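Local coordinates for protein citrate synthase (Sulfolobus solfataricus, PDB 1O7X) that is a member of the citrate synthase family, a largely helical enzyme that assembles as a dimer of identical subunits, at residues Trp112-Lys117 with Ile346-Glu351; Asn109-Lys113 with Ala196-Met202; Ala92-Leu96 with Val134-Lys138; Pro143-Glu147 with Leu158-Ala162; Ala221-Phe226 with Asp313-Ile318. Numbering follows the deposited sequence.

Contact 1 (Trp112-Lys117 with Ile346-Glu351); sequences WKENDK and IIEYVE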
# COMPACT_ATOMS: atom_id res chain seq x y z
N TRP A 112 -9.20 -10.00 12.10
CA TRP A 112 -8.75 -11.20 11.42
C TRP A 112 -9.23 -12.44 12.16
O TRP A 112 -9.49 -12.44 13.37
CB TRP A 112 -7.22 -11.28 11.33
CG TRP A 112 -6.74 -10.42 10.20
CD1 TRP A 112 -6.21 -9.17 10.25
CD2 TRP A 112 -6.83 -10.76 8.80
NE1 TRP A 112 -5.94 -8.71 8.99
CE2 TRP A 112 -6.30 -9.66 8.08
CE3 TRP A 112 -7.30 -11.88 8.12
CZ2 TRP A 112 -6.22 -9.66 6.70
CZ3 TRP A 112 -7.23 -11.87 6.74
CH2 TRP A 112 -6.68 -10.77 6.05
N LYS A 113 -9.32 -13.55 11.44
CA LYS A 113 -9.66 -14.84 11.97
C LYS A 113 -10.95 -14.86 12.77
O LYS A 113 -10.99 -15.36 13.90
CB LYS A 113 -8.52 -15.38 12.85
CG LYS A 113 -7.24 -15.69 12.10
CD LYS A 113 -6.28 -16.50 12.94
CE LYS A 113 -5.35 -15.67 13.80
NZ LYS A 113 -5.09 -16.29 15.14
N GLU A 114 -12.02 -14.30 12.25
CA GLU A 114 -13.34 -14.34 12.86
C GLU A 114 -14.18 -14.88 11.67
O GLU A 114 -14.48 -16.07 11.61
CB GLU A 114 -13.94 -13.05 13.31
CG GLU A 114 -13.43 -12.35 14.55
CD GLU A 114 -14.50 -11.44 15.15
OE1 GLU A 114 -15.45 -11.05 14.43
OE2 GLU A 114 -14.39 -11.12 16.36
N ASN A 115 -14.28 -14.04 10.65
CA ASN A 115 -15.03 -14.42 9.46
C ASN A 115 -14.44 -13.91 8.15
O ASN A 115 -15.12 -13.32 7.32
CB ASN A 115 -16.45 -13.91 9.70
CG ASN A 115 -17.51 -14.93 9.37
OD1 ASN A 115 -18.67 -14.78 9.77
ND2 ASN A 115 -17.15 -15.99 8.64
N ASP A 116 -13.17 -14.21 7.88
CA ASP A 116 -12.45 -13.80 6.69
C ASP A 116 -13.20 -14.03 5.40
O ASP A 116 -13.42 -13.10 4.62
CB ASP A 116 -11.07 -14.45 6.66
CG ASP A 116 -10.25 -14.15 7.90
OD1 ASP A 116 -10.66 -13.28 8.71
OD2 ASP A 116 -9.17 -14.76 8.11
N LYS A 117 -13.61 -15.26 5.13
CA LYS A 117 -14.34 -15.65 3.93
C LYS A 117 -15.59 -14.83 3.66
O LYS A 117 -15.81 -14.35 2.55
CB LYS A 117 -14.76 -17.12 4.05
CG LYS A 117 -13.57 -18.05 4.07
CD LYS A 117 -13.92 -19.38 4.71
CE LYS A 117 -12.69 -20.02 5.35
NZ LYS A 117 -12.81 -21.51 5.24
N ILE A 346 -4.05 -13.18 0.97
CA ILE A 346 -3.83 -12.64 2.33
C ILE A 346 -4.55 -13.54 3.33
O ILE A 346 -3.98 -13.81 4.39
CB ILE A 346 -4.23 -11.17 2.50
CG1 ILE A 346 -5.73 -10.98 2.35
CG2 ILE A 346 -3.45 -10.32 1.49
CD1 ILE A 346 -6.20 -9.55 2.32
N ILE A 347 -5.73 -14.07 2.97
CA ILE A 347 -6.40 -14.94 3.90
C ILE A 347 -5.57 -16.21 4.11
O ILE A 347 -5.33 -16.63 5.26
CB ILE A 347 -7.85 -15.28 3.53
CG1 ILE A 347 -8.65 -14.01 3.33
CG2 ILE A 347 -8.47 -16.14 4.66
CD1 ILE A 347 -10.14 -14.09 3.11
N GLU A 348 -5.06 -16.80 3.03
CA GLU A 348 -4.25 -18.01 3.17
C GLU A 348 -3.05 -17.72 4.07
O GLU A 348 -2.67 -18.54 4.89
CB GLU A 348 -3.80 -18.53 1.81
CG GLU A 348 -2.76 -19.64 1.87
CD GLU A 348 -2.54 -20.28 0.52
OE1 GLU A 348 -2.06 -19.57 -0.38
OE2 GLU A 348 -2.84 -21.49 0.35
N TYR A 349 -2.45 -16.56 3.84
CA TYR A 349 -1.30 -16.08 4.60
C TYR A 349 -1.60 -15.87 6.08
O TYR A 349 -0.92 -16.46 6.91
CB TYR A 349 -0.77 -14.79 3.95
CG TYR A 349 0.57 -14.39 4.51
CD1 TYR A 349 1.72 -15.04 4.10
CD2 TYR A 349 0.68 -13.38 5.48
CE1 TYR A 349 2.95 -14.69 4.61
CE2 TYR A 349 1.92 -13.03 5.98
CZ TYR A 349 3.05 -13.68 5.54
OH TYR A 349 4.28 -13.36 6.05
N VAL A 350 -2.61 -15.09 6.45
CA VAL A 350 -2.91 -14.89 7.86
C VAL A 350 -3.36 -16.16 8.56
O VAL A 350 -2.99 -16.37 9.72
CB VAL A 350 -3.96 -13.77 8.03
CG1 VAL A 350 -4.28 -13.52 9.50
CG2 VAL A 350 -3.52 -12.45 7.39
N GLU A 351 -4.17 -17.04 7.96
CA GLU A 351 -4.66 -18.20 8.67
C GLU A 351 -3.69 -19.37 8.83
O GLU A 351 -3.82 -20.12 9.81
CB GLU A 351 -5.95 -18.73 8.03
CG GLU A 351 -7.17 -17.87 8.31
CD GLU A 351 -8.42 -18.37 7.61
OE1 GLU A 351 -9.37 -17.56 7.41
OE2 GLU A 351 -8.40 -19.59 7.28
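Residues Trp112-Lys117 run out of a loop into the first turn of helix 116-138, whereas Ile346-Glu351 is helical throughout, held by i to i+4 bonds such as Val350 N to Ile346 O at 2.8 Å. The loop curls against the side of helix 330-352: the CA atoms of Lys113 and Glu351 lie 6.9 Å apart, those of Asp116 and Ile347 6.8 Å. Trp112 supplies most of the apolar packing. Val350 CG2 sits 3.7 Å from the centroid of its six-membered ring and 5° off the normal, a CH-pi contact over the face, while Ile346 CG1 meets the ring edge at 3.8 Å from Trp112 CH2. Ile347 reaches the start of the other helix, its CG2 3.7 Å from Asp116 CB. One feature is unfavourable as modelled: Asp116 OD2 and Glu351 OE1, both acceptors, stand 2.9 Å apart. The other oxygen, Asp116 OD1, takes a weak hydrogen bond from Lys113 N (3.1 Å, 128°), tying the loop to the helix start. The contact joins the start of helix 116-138 to the last turns of helix 330-352, with Ile346 also packing on Ala192 and Ala196 of helix 187-197 and on Met202 of helix 202-213.

Contact 2 (Asn109-Lys113 with Ala196-Met202); sequences NFKWK and ASTLSDM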
# COMPACT_ATOMS: atom_id res chain seq x y z
N ASN A 109 -15.05 -2.06 12.57
CA ASN A 109 -15.37 -3.32 13.22
C ASN A 109 -14.75 -4.52 12.52
O ASN A 109 -15.46 -5.42 12.05
CB ASN A 109 -16.91 -3.41 13.24
CG ASN A 109 -17.50 -4.55 14.03
OD1 ASN A 109 -18.60 -5.02 13.72
ND2 ASN A 109 -16.80 -5.05 15.05
N PHE A 110 -13.42 -4.59 12.40
CA PHE A 110 -12.82 -5.71 11.69
C PHE A 110 -11.84 -6.49 12.56
O PHE A 110 -11.06 -5.91 13.29
CB PHE A 110 -12.17 -5.29 10.35
CG PHE A 110 -11.58 -6.53 9.71
CD1 PHE A 110 -12.42 -7.49 9.18
CD2 PHE A 110 -10.22 -6.74 9.73
CE1 PHE A 110 -11.89 -8.65 8.63
CE2 PHE A 110 -9.69 -7.90 9.19
CZ PHE A 110 -10.52 -8.85 8.63
N LYS A 111 -11.86 -7.81 12.43
CA LYS A 111 -10.99 -8.67 13.21
C LYS A 111 -10.48 -9.87 12.43
O LYS A 111 -11.31 -10.74 12.14
CB LYS A 111 -11.84 -9.22 14.38
CG LYS A 111 -11.19 -9.14 15.74
CD LYS A 111 -11.74 -7.95 16.53
CE LYS A 111 -11.48 -8.09 18.03
NZ LYS A 111 -11.81 -9.46 18.52
N TRP A 112 -9.20 -10.00 12.10
CA TRP A 112 -8.75 -11.20 11.42
C TRP A 112 -9.23 -12.44 12.16
O TRP A 112 -9.49 -12.44 13.37
CB TRP A 112 -7.22 -11.28 11.33
CG TRP A 112 -6.74 -10.42 10.20
CD1 TRP A 112 -6.21 -9.17 10.25
CD2 TRP A 112 -6.83 -10.76 8.80
NE1 TRP A 112 -5.94 -8.71 8.99
CE2 TRP A 112 -6.30 -9.66 8.08
CE3 TRP A 112 -7.30 -11.88 8.12
CZ2 TRP A 112 -6.22 -9.66 6.70
CZ3 TRP A 112 -7.23 -11.87 6.74
CH2 TRP A 112 -6.68 -10.77 6.05
N LYS A 113 -9.32 -13.55 11.44
CA LYS A 113 -9.66 -14.84 11.97
C LYS A 113 -10.95 -14.86 12.77
O LYS A 113 -10.99 -15.36 13.90
CB LYS A 113 -8.52 -15.38 12.85
CG LYS A 113 -7.24 -15.69 12.10
CD LYS A 113 -6.28 -16.50 12.94
CE LYS A 113 -5.35 -15.67 13.80
NZ LYS A 113 -5.09 -16.29 15.14
N ALA A 196 -1.10 -7.08 5.18
CA ALA A 196 -1.76 -8.10 5.97
C ALA A 196 -0.79 -8.71 6.97
O ALA A 196 -1.21 -9.04 8.08
CB ALA A 196 -2.38 -9.14 5.04
N SER A 197 0.51 -8.83 6.71
CA SER A 197 1.40 -9.38 7.73
C SER A 197 1.37 -8.59 9.02
O SER A 197 1.73 -9.17 10.05
CB SER A 197 2.85 -9.42 7.24
OG SER A 197 3.44 -8.14 7.43
N THR A 198 1.01 -7.31 9.08
CA THR A 198 0.96 -6.55 10.32
C THR A 198 -0.43 -6.63 10.95
O THR A 198 -0.71 -5.96 11.93
CB THR A 198 1.29 -5.06 10.13
OG1 THR A 198 0.18 -4.45 9.47
CG2 THR A 198 2.53 -4.89 9.28
N LEU A 199 -1.33 -7.31 10.28
CA LEU A 199 -2.71 -7.54 10.58
C LEU A 199 -3.58 -6.31 10.30
O LEU A 199 -4.60 -6.09 10.95
CB LEU A 199 -2.99 -8.11 11.95
CG LEU A 199 -2.41 -9.48 12.32
CD1 LEU A 199 -3.04 -9.95 13.64
CD2 LEU A 199 -2.65 -10.54 11.25
N SER A 200 -3.17 -5.54 9.30
CA SER A 200 -3.95 -4.37 8.91
C SER A 200 -5.26 -4.92 8.33
O SER A 200 -5.40 -6.12 8.09
CB SER A 200 -3.17 -3.55 7.87
OG SER A 200 -3.95 -2.53 7.28
N ASP A 201 -6.24 -4.07 8.01
CA ASP A 201 -7.49 -4.63 7.52
C ASP A 201 -7.41 -5.04 6.06
O ASP A 201 -6.42 -4.81 5.35
CB ASP A 201 -8.54 -3.58 7.90
CG ASP A 201 -8.36 -2.37 7.01
OD1 ASP A 201 -7.45 -1.57 7.36
OD2 ASP A 201 -9.06 -2.34 5.98
N MET A 202 -8.46 -5.67 5.53
CA MET A 202 -8.49 -6.20 4.17
C MET A 202 -8.59 -5.06 3.19
O MET A 202 -7.89 -5.08 2.16
CB MET A 202 -9.56 -7.25 3.97
CG MET A 202 -9.31 -8.53 4.75
SD MET A 202 -10.44 -9.90 4.41
CE MET A 202 -12.00 -9.09 4.41
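A Schellman motif ends helix 187-197, with Leu199 at positive phi (76°), and the loop Asn109-Lys113 packs on the turn that follows. Trp112, with 118 Å² covered, is the main contributor. Leu199 CD2 lies over one face of its indole, Leu199 CB is 3.8 Å from Trp112 CD1, and Ala196 CB is 4.2 Å from Trp112 CZ2. Met202, the first residue of helix 202-213, comes next with 60 Å²: its CG is 3.7 Å from Trp112 CH2, and its SD makes oblique Met-aromatic contacts, 4.8 Å from the centroid of the Trp112 six-membered ring and 5.3 Å from that of Phe110. Phe110 (53 Å²) extends the patch, its CD2 4.0 Å from Asp201 CB. The same turn meets the second subunit: Asp201, which N-caps helix 202-213 and bonds Ser204, forms a salt bridge with Lys214 of that subunit. Across the two segments the polar link is a single hydrogen bond, Trp112 NE1 to Ser200 O, 2.8 Å long with an N-H...O angle of 160°.

Contact 3 (Ala92-Leu96 with Val134-Lys138); sequences AIGLL and VYRRK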
# COMPACT_ATOMS: atom_id res chain seq x y z
N ALA A 92 -7.52 5.71 -13.05
CA ALA A 92 -8.60 4.91 -12.51
C ALA A 92 -8.16 4.08 -11.32
O ALA A 92 -8.95 3.86 -10.37
CB ALA A 92 -9.26 4.10 -13.62
N ILE A 93 -6.91 3.67 -11.36
CA ILE A 93 -6.39 2.89 -10.21
C ILE A 93 -6.30 3.80 -8.99
O ILE A 93 -6.57 3.37 -7.87
CB ILE A 93 -5.03 2.26 -10.56
CG1 ILE A 93 -5.17 1.24 -11.68
CG2 ILE A 93 -4.35 1.69 -9.32
CD1 ILE A 93 -6.36 0.30 -11.70
N GLY A 94 -5.97 5.07 -9.21
CA GLY A 94 -5.84 6.12 -8.23
C GLY A 94 -7.18 6.31 -7.53
O GLY A 94 -7.30 6.35 -6.30
N LEU A 95 -8.22 6.39 -8.38
CA LEU A 95 -9.57 6.58 -7.84
C LEU A 95 -9.92 5.34 -7.04
O LEU A 95 -10.55 5.50 -6.02
CB LEU A 95 -10.61 6.84 -8.91
CG LEU A 95 -10.62 8.12 -9.74
CD1 LEU A 95 -11.70 8.08 -10.82
CD2 LEU A 95 -10.86 9.34 -8.88
N LEU A 96 -9.53 4.13 -7.47
CA LEU A 96 -9.83 2.92 -6.72
C LEU A 96 -9.17 3.01 -5.35
O LEU A 96 -9.87 2.95 -4.34
CB LEU A 96 -9.39 1.70 -7.50
CG LEU A 96 -10.31 0.75 -8.22
CD1 LEU A 96 -11.79 1.06 -8.07
CD2 LEU A 96 -9.89 0.65 -9.69
N VAL A 134 -16.17 4.22 -10.68
CA VAL A 134 -14.96 4.96 -11.10
C VAL A 134 -15.17 5.23 -12.59
O VAL A 134 -14.83 6.31 -13.08
CB VAL A 134 -13.68 4.15 -10.86
CG1 VAL A 134 -12.54 4.64 -11.74
CG2 VAL A 134 -13.30 4.18 -9.39
N TYR A 135 -15.72 4.24 -13.30
CA TYR A 135 -16.06 4.41 -14.69
C TYR A 135 -17.09 5.51 -14.91
O TYR A 135 -16.87 6.40 -15.74
CB TYR A 135 -16.62 3.11 -15.26
CG TYR A 135 -17.17 3.25 -16.66
CD1 TYR A 135 -16.39 3.83 -17.65
CD2 TYR A 135 -18.46 2.85 -16.99
CE1 TYR A 135 -16.85 3.96 -18.95
CE2 TYR A 135 -18.94 3.00 -18.28
CZ TYR A 135 -18.13 3.53 -19.26
OH TYR A 135 -18.57 3.66 -20.56
N ARG A 136 -18.22 5.46 -14.17
CA ARG A 136 -19.23 6.50 -14.37
C ARG A 136 -18.67 7.89 -14.16
O ARG A 136 -18.96 8.78 -14.94
CB ARG A 136 -20.46 6.31 -13.51
CG ARG A 136 -21.00 4.90 -13.50
CD ARG A 136 -22.44 4.90 -13.00
NE ARG A 136 -23.30 4.44 -14.06
CZ ARG A 136 -24.10 5.10 -14.87
NH1 ARG A 136 -24.23 6.42 -14.76
NH2 ARG A 136 -24.77 4.42 -15.79
N ARG A 137 -17.84 8.09 -13.16
CA ARG A 137 -17.29 9.39 -12.81
C ARG A 137 -16.30 9.88 -13.85
O ARG A 137 -16.12 11.09 -13.97
CB ARG A 137 -16.68 9.29 -11.42
CG ARG A 137 -15.30 9.88 -11.25
CD ARG A 137 -15.34 11.13 -10.41
NE ARG A 137 -14.63 12.25 -11.04
CZ ARG A 137 -15.25 13.39 -11.30
NH1 ARG A 137 -16.53 13.54 -11.02
NH2 ARG A 137 -14.67 14.42 -11.85
N LYS A 138 -15.64 8.99 -14.56
CA LYS A 138 -14.66 9.38 -15.56
C LYS A 138 -15.33 9.71 -16.88
O LYS A 138 -14.70 10.26 -17.79
CB LYS A 138 -13.58 8.32 -15.74
CG LYS A 138 -12.68 7.94 -14.59
CD LYS A 138 -11.31 7.42 -15.05
CE LYS A 138 -10.47 8.58 -15.48
NZ LYS A 138 -9.57 8.38 -16.61
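Ala92 opens helix 92-106 and lies beside the C-terminal end of helix 116-138: its CB is 3.8 Å from Val134 CG1 and 4.2 Å from Lys138 CD, so the methyl group meets both a branched apolar residue and the aliphatic part of a lysine one turn further on. Three residues on, about one helical turn, Leu95 engages. Its CA-to-CB bond points toward the partner helix, and with 71 Å² covered it contributes more than any other residue of its segment. Leu95 CD1 lies 3.7 Å from Val134 CG1, 4.0 Å from Arg137 CG and 3.9 Å from Lys138 CG; the methyl therefore rests among three side chains, two of them met through their methylene carbons. Leu96 adds a smaller share (21 Å²), its CD1 3.7 Å from Val134 CG2, and also packs on Met127, Leu130 and Val131 earlier in helix 116-138. From the other side the central residue is Val134 (80 Å²), which touches Ala92, Leu95 and Leu96. No hydrogen bond crosses the contact. The short helical segments approach to 10.4 Å between axes, at 125° between their N-to-C directions, so this is a steeply oblique crossing: packing of two helices consecutive in the chain, part of the predominantly alpha-helical citrate synthase fold.

Contact 4 (Pro143-Glu147 with Leu158-Ala162); sequences PRIPE and LASFA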
# COMPACT_ATOMS: atom_id res chain seq x y z
N PRO A 143 -23.74 8.40 -10.29
CA PRO A 143 -23.38 7.12 -9.76
C PRO A 143 -24.50 6.10 -9.81
O PRO A 143 -25.65 6.46 -9.61
CB PRO A 143 -22.98 7.39 -8.32
CG PRO A 143 -23.57 8.71 -7.98
CD PRO A 143 -23.70 9.46 -9.26
N ARG A 144 -24.13 4.84 -10.03
CA ARG A 144 -25.09 3.75 -10.07
C ARG A 144 -24.53 2.55 -9.32
O ARG A 144 -23.40 2.09 -9.47
CB ARG A 144 -25.42 3.41 -11.52
CG ARG A 144 -26.61 2.49 -11.73
CD ARG A 144 -27.17 2.63 -13.14
NE ARG A 144 -28.58 2.28 -13.20
CZ ARG A 144 -29.18 1.24 -13.75
NH1 ARG A 144 -28.51 0.29 -14.40
NH2 ARG A 144 -30.50 1.13 -13.67
N ILE A 145 -25.37 2.01 -8.43
CA ILE A 145 -25.05 0.86 -7.59
C ILE A 145 -25.65 -0.42 -8.17
O ILE A 145 -26.81 -0.46 -8.53
CB ILE A 145 -25.67 1.08 -6.19
CG1 ILE A 145 -25.31 2.48 -5.68
CG2 ILE A 145 -25.28 -0.02 -5.22
CD1 ILE A 145 -24.09 2.66 -4.84
N PRO A 146 -24.87 -1.49 -8.22
CA PRO A 146 -25.31 -2.77 -8.70
C PRO A 146 -26.51 -3.27 -7.92
O PRO A 146 -26.48 -3.25 -6.69
CB PRO A 146 -24.15 -3.72 -8.47
CG PRO A 146 -22.97 -2.82 -8.44
CD PRO A 146 -23.45 -1.53 -7.81
N GLU A 147 -27.53 -3.75 -8.63
CA GLU A 147 -28.69 -4.34 -7.96
C GLU A 147 -28.56 -5.86 -8.01
O GLU A 147 -27.88 -6.42 -8.88
CB GLU A 147 -30.02 -4.00 -8.61
CG GLU A 147 -30.35 -2.54 -8.80
CD GLU A 147 -31.08 -2.30 -10.11
OE1 GLU A 147 -31.37 -3.29 -10.82
OE2 GLU A 147 -31.34 -1.10 -10.41
N LEU A 158 -24.76 -3.78 -15.74
CA LEU A 158 -25.94 -2.96 -15.58
C LEU A 158 -25.60 -1.65 -14.86
O LEU A 158 -26.00 -0.54 -15.21
CB LEU A 158 -27.03 -3.71 -14.80
CG LEU A 158 -28.49 -3.58 -15.26
CD1 LEU A 158 -28.68 -4.14 -16.67
CD2 LEU A 158 -29.47 -4.31 -14.34
N ALA A 159 -24.77 -1.78 -13.84
CA ALA A 159 -24.34 -0.64 -13.03
C ALA A 159 -23.51 0.28 -13.91
O ALA A 159 -23.69 1.49 -13.92
CB ALA A 159 -23.58 -1.18 -11.83
N SER A 160 -22.61 -0.34 -14.67
CA SER A 160 -21.72 0.39 -15.55
C SER A 160 -22.41 1.18 -16.65
O SER A 160 -22.25 2.39 -16.79
CB SER A 160 -20.72 -0.60 -16.18
OG SER A 160 -20.02 -1.22 -15.10
N PHE A 161 -23.16 0.45 -17.47
CA PHE A 161 -23.80 1.08 -18.62
C PHE A 161 -25.23 1.51 -18.36
O PHE A 161 -25.65 2.49 -18.99
CB PHE A 161 -23.72 0.13 -19.82
CG PHE A 161 -22.29 -0.30 -20.06
CD1 PHE A 161 -21.89 -1.58 -19.79
CD2 PHE A 161 -21.37 0.61 -20.55
CE1 PHE A 161 -20.58 -1.97 -20.02
CE2 PHE A 161 -20.06 0.22 -20.77
CZ PHE A 161 -19.66 -1.07 -20.50
N ALA A 162 -25.97 0.80 -17.50
CA ALA A 162 -27.37 1.18 -17.29
C ALA A 162 -28.09 0.95 -18.62
O ALA A 162 -28.77 1.77 -19.23
CB ALA A 162 -27.49 2.61 -16.79
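Hydrogen bonding between these segments rests on one side chain. Arg144, extended with its first three chi angles all near t, reaches from the loop Pro143-Glu147 to the C-terminal end of helix 152-161, where its NH1 donates to Leu158 O (2.8 Å, 143°). That carbonyl also accepts a weak bond from Ala162 N at 2.7 Å, so the arginine joins an acceptor of the final helical turn. Van der Waals packing covers one face of the guanidinium: Ala162 CB lies over it, 3.5 Å from Arg144 NH1, and Ala162 CA is 3.2 Å from the same nitrogen. Ala162 leaves the helix with positive phi (65°), and its CA-to-CB bond points toward the loop. Further back along the side chain, Arg144 CB is 3.5 Å from Ala159 O, a carbonyl that is hydrogen-bonded by Arg136 of helix 116-138. Apolar contact is compact. Pro146 CG meets Ala159 CB at 3.8 Å, and the CA atoms of these two residues are only 4.9 Å apart, a close approach allowed by the small alanine. At the exposed margin Glu147 OE1 comes to 4.1 Å from Leu158 CD2, without a polar partner across the contact. The chemistry implies that a positive charge is placed at the carbonyl end of a helix, where it is electrostatically favourable, while Pro146 and Ala159 pack closely beside it.

Contact 5 (Ala221-Phe226 with Asp313-Ile318); sequences AAEEAF and DFYSGI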
# COMPACT_ATOMS: atom_id res chain seq x y z
N ALA A 221 -0.50 -2.97 -18.92
CA ALA A 221 -0.20 -4.01 -19.87
C ALA A 221 -1.22 -4.14 -20.99
O ALA A 221 -0.97 -3.77 -22.15
CB ALA A 221 -0.15 -5.33 -19.11
N ALA A 222 -2.45 -4.51 -20.67
CA ALA A 222 -3.48 -4.62 -21.69
C ALA A 222 -3.60 -3.32 -22.48
O ALA A 222 -3.76 -3.38 -23.70
CB ALA A 222 -4.78 -5.09 -21.08
N GLU A 223 -3.44 -2.14 -21.89
CA GLU A 223 -3.50 -0.87 -22.57
C GLU A 223 -2.38 -0.62 -23.56
O GLU A 223 -2.50 0.17 -24.48
CB GLU A 223 -3.48 0.29 -21.56
CG GLU A 223 -4.73 0.49 -20.74
CD GLU A 223 -4.60 -0.16 -19.36
OE1 GLU A 223 -3.86 -1.17 -19.30
OE2 GLU A 223 -5.22 0.37 -18.40
N GLU A 224 -1.23 -1.24 -23.35
CA GLU A 224 -0.08 -1.08 -24.24
C GLU A 224 -0.27 -1.99 -25.45
O GLU A 224 0.14 -1.62 -26.56
CB GLU A 224 1.20 -1.37 -23.48
CG GLU A 224 2.31 -0.33 -23.57
CD GLU A 224 1.74 1.06 -23.37
OE1 GLU A 224 1.99 1.95 -24.22
OE2 GLU A 224 1.02 1.20 -22.34
N ALA A 225 -0.89 -3.15 -25.24
CA ALA A 225 -1.11 -4.05 -26.37
C ALA A 225 -2.10 -3.39 -27.33
O ALA A 225 -1.73 -3.07 -28.47
CB ALA A 225 -1.58 -5.42 -25.93
N PHE A 226 -3.30 -3.12 -26.86
CA PHE A 226 -4.39 -2.50 -27.59
C PHE A 226 -4.05 -1.19 -28.29
O PHE A 226 -4.37 -0.96 -29.46
CB PHE A 226 -5.56 -2.26 -26.62
CG PHE A 226 -6.88 -2.03 -27.28
CD1 PHE A 226 -7.60 -3.09 -27.80
CD2 PHE A 226 -7.44 -0.76 -27.35
CE1 PHE A 226 -8.83 -2.91 -28.40
CE2 PHE A 226 -8.67 -0.55 -27.95
CZ PHE A 226 -9.37 -1.63 -28.47
N ASP A 313 -2.63 -10.46 -22.22
CA ASP A 313 -2.93 -9.06 -22.39
C ASP A 313 -3.12 -8.62 -23.83
O ASP A 313 -3.49 -7.47 -24.10
CB ASP A 313 -1.78 -8.22 -21.78
CG ASP A 313 -1.73 -8.36 -20.26
OD1 ASP A 313 -2.81 -8.22 -19.64
OD2 ASP A 313 -0.62 -8.61 -19.75
N PHE A 314 -2.82 -9.55 -24.75
CA PHE A 314 -2.93 -9.28 -26.18
C PHE A 314 -4.38 -9.29 -26.61
O PHE A 314 -4.70 -8.46 -27.46
CB PHE A 314 -2.13 -10.25 -27.03
CG PHE A 314 -1.87 -9.87 -28.45
CD1 PHE A 314 -0.74 -9.12 -28.79
CD2 PHE A 314 -2.70 -10.29 -29.48
CE1 PHE A 314 -0.45 -8.80 -30.11
CE2 PHE A 314 -2.44 -9.96 -30.79
CZ PHE A 314 -1.31 -9.23 -31.10
N TYR A 315 -5.23 -10.10 -25.99
CA TYR A 315 -6.63 -10.14 -26.40
C TYR A 315 -7.62 -9.49 -25.46
O TYR A 315 -8.61 -8.88 -25.90
CB TYR A 315 -7.03 -11.61 -26.71
CG TYR A 315 -6.54 -11.97 -28.10
CD1 TYR A 315 -5.39 -12.70 -28.33
CD2 TYR A 315 -7.26 -11.52 -29.20
CE1 TYR A 315 -4.96 -12.99 -29.62
CE2 TYR A 315 -6.84 -11.80 -30.49
CZ TYR A 315 -5.69 -12.53 -30.68
OH TYR A 315 -5.31 -12.78 -31.98
N SER A 316 -7.39 -9.56 -24.15
CA SER A 316 -8.29 -9.01 -23.14
C SER A 316 -8.80 -7.62 -23.44
O SER A 316 -10.00 -7.34 -23.32
CB SER A 316 -7.62 -9.00 -21.76
OG SER A 316 -6.47 -8.17 -21.90
N GLY A 317 -7.93 -6.70 -23.86
CA GLY A 317 -8.36 -5.35 -24.21
C GLY A 317 -9.53 -5.45 -25.20
O GLY A 317 -10.56 -4.83 -24.92
N ILE A 318 -9.41 -6.24 -26.26
CA ILE A 318 -10.52 -6.37 -27.21
C ILE A 318 -11.81 -6.83 -26.55
O ILE A 318 -12.88 -6.25 -26.81
CB ILE A 318 -10.10 -7.22 -28.42
CG1 ILE A 318 -9.20 -6.33 -29.30
CG2 ILE A 318 -11.26 -7.76 -29.24
CD1 ILE A 318 -8.41 -7.05 -30.34
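This is a close van der Waals approach between the start of helix 221-232 and the turn that leads into helix 316-323, a buried contact about 12 Å from the centre of the chain to its own centre. The spacing is the evidence: the CA atoms of Ala222 and Asp313 are 4.5 Å apart, and those of Ala225 and Phe314 5.5 Å. Three alanines make this possible. Ala221 CB lies 3.4 Å from Asp313 OD2, Ala222 CB 3.6 Å from Ser316 OG, and Ala225 CB 3.3 Å from Asp313 O. Asp313 (69 Å²) and Phe226 (58 Å²) supply the most surface. Gly317 presents its backbone to Phe226, whose CD1 is 4.0 Å from Gly317 C; a CB modelled at that glycine would fall 3.3 Å from Phe226 CB, a tight fit. Farther along, Ile318 CG1 meets the edge of the Phe226 ring, 3.6 Å from CE1 of that phenylalanine. The ring continues into an aromatic cluster, edge-to-face with Tyr288 and Phe330, while Phe314 turns its CA-to-CB bond away from residues Ala221-Phe226, and its ring meets Phe256 and, further along helix 221-232, Phe229 edge-to-face. The chemistry implies that the segments meet without a hydrogen bond between them: alanine methyls and a bare glycine backbone let the two backbones come close, while Asp313 OD1 and Ser316 OG both bond to the hydroxyl of Tyr180.

How the contacts relate
Contacts 1 and 2 form one continuous packed region: they share Trp112, their centres are 8 Å apart, and Ile346 CB touches Ala196 CB at 3.7 Å. Contacts 3 and 4 are a second pair, 14 Å between centres, joined by Arg136 of the helix in contact 3, whose NE lies 3.0 Å from Ala159 O of contact 4 in a probable hydrogen bond. Helix 116-138 connects the two pairs, its start in contact 1 and its end in contact 3, the centres of contacts 1 and 3 being 28 Å apart. Contact 5 stands apart, about 7 Å from contact 3 between nearest atoms and 33 Å from contact 1 between centres. Contacts 2 and 3 both touch the second subunit.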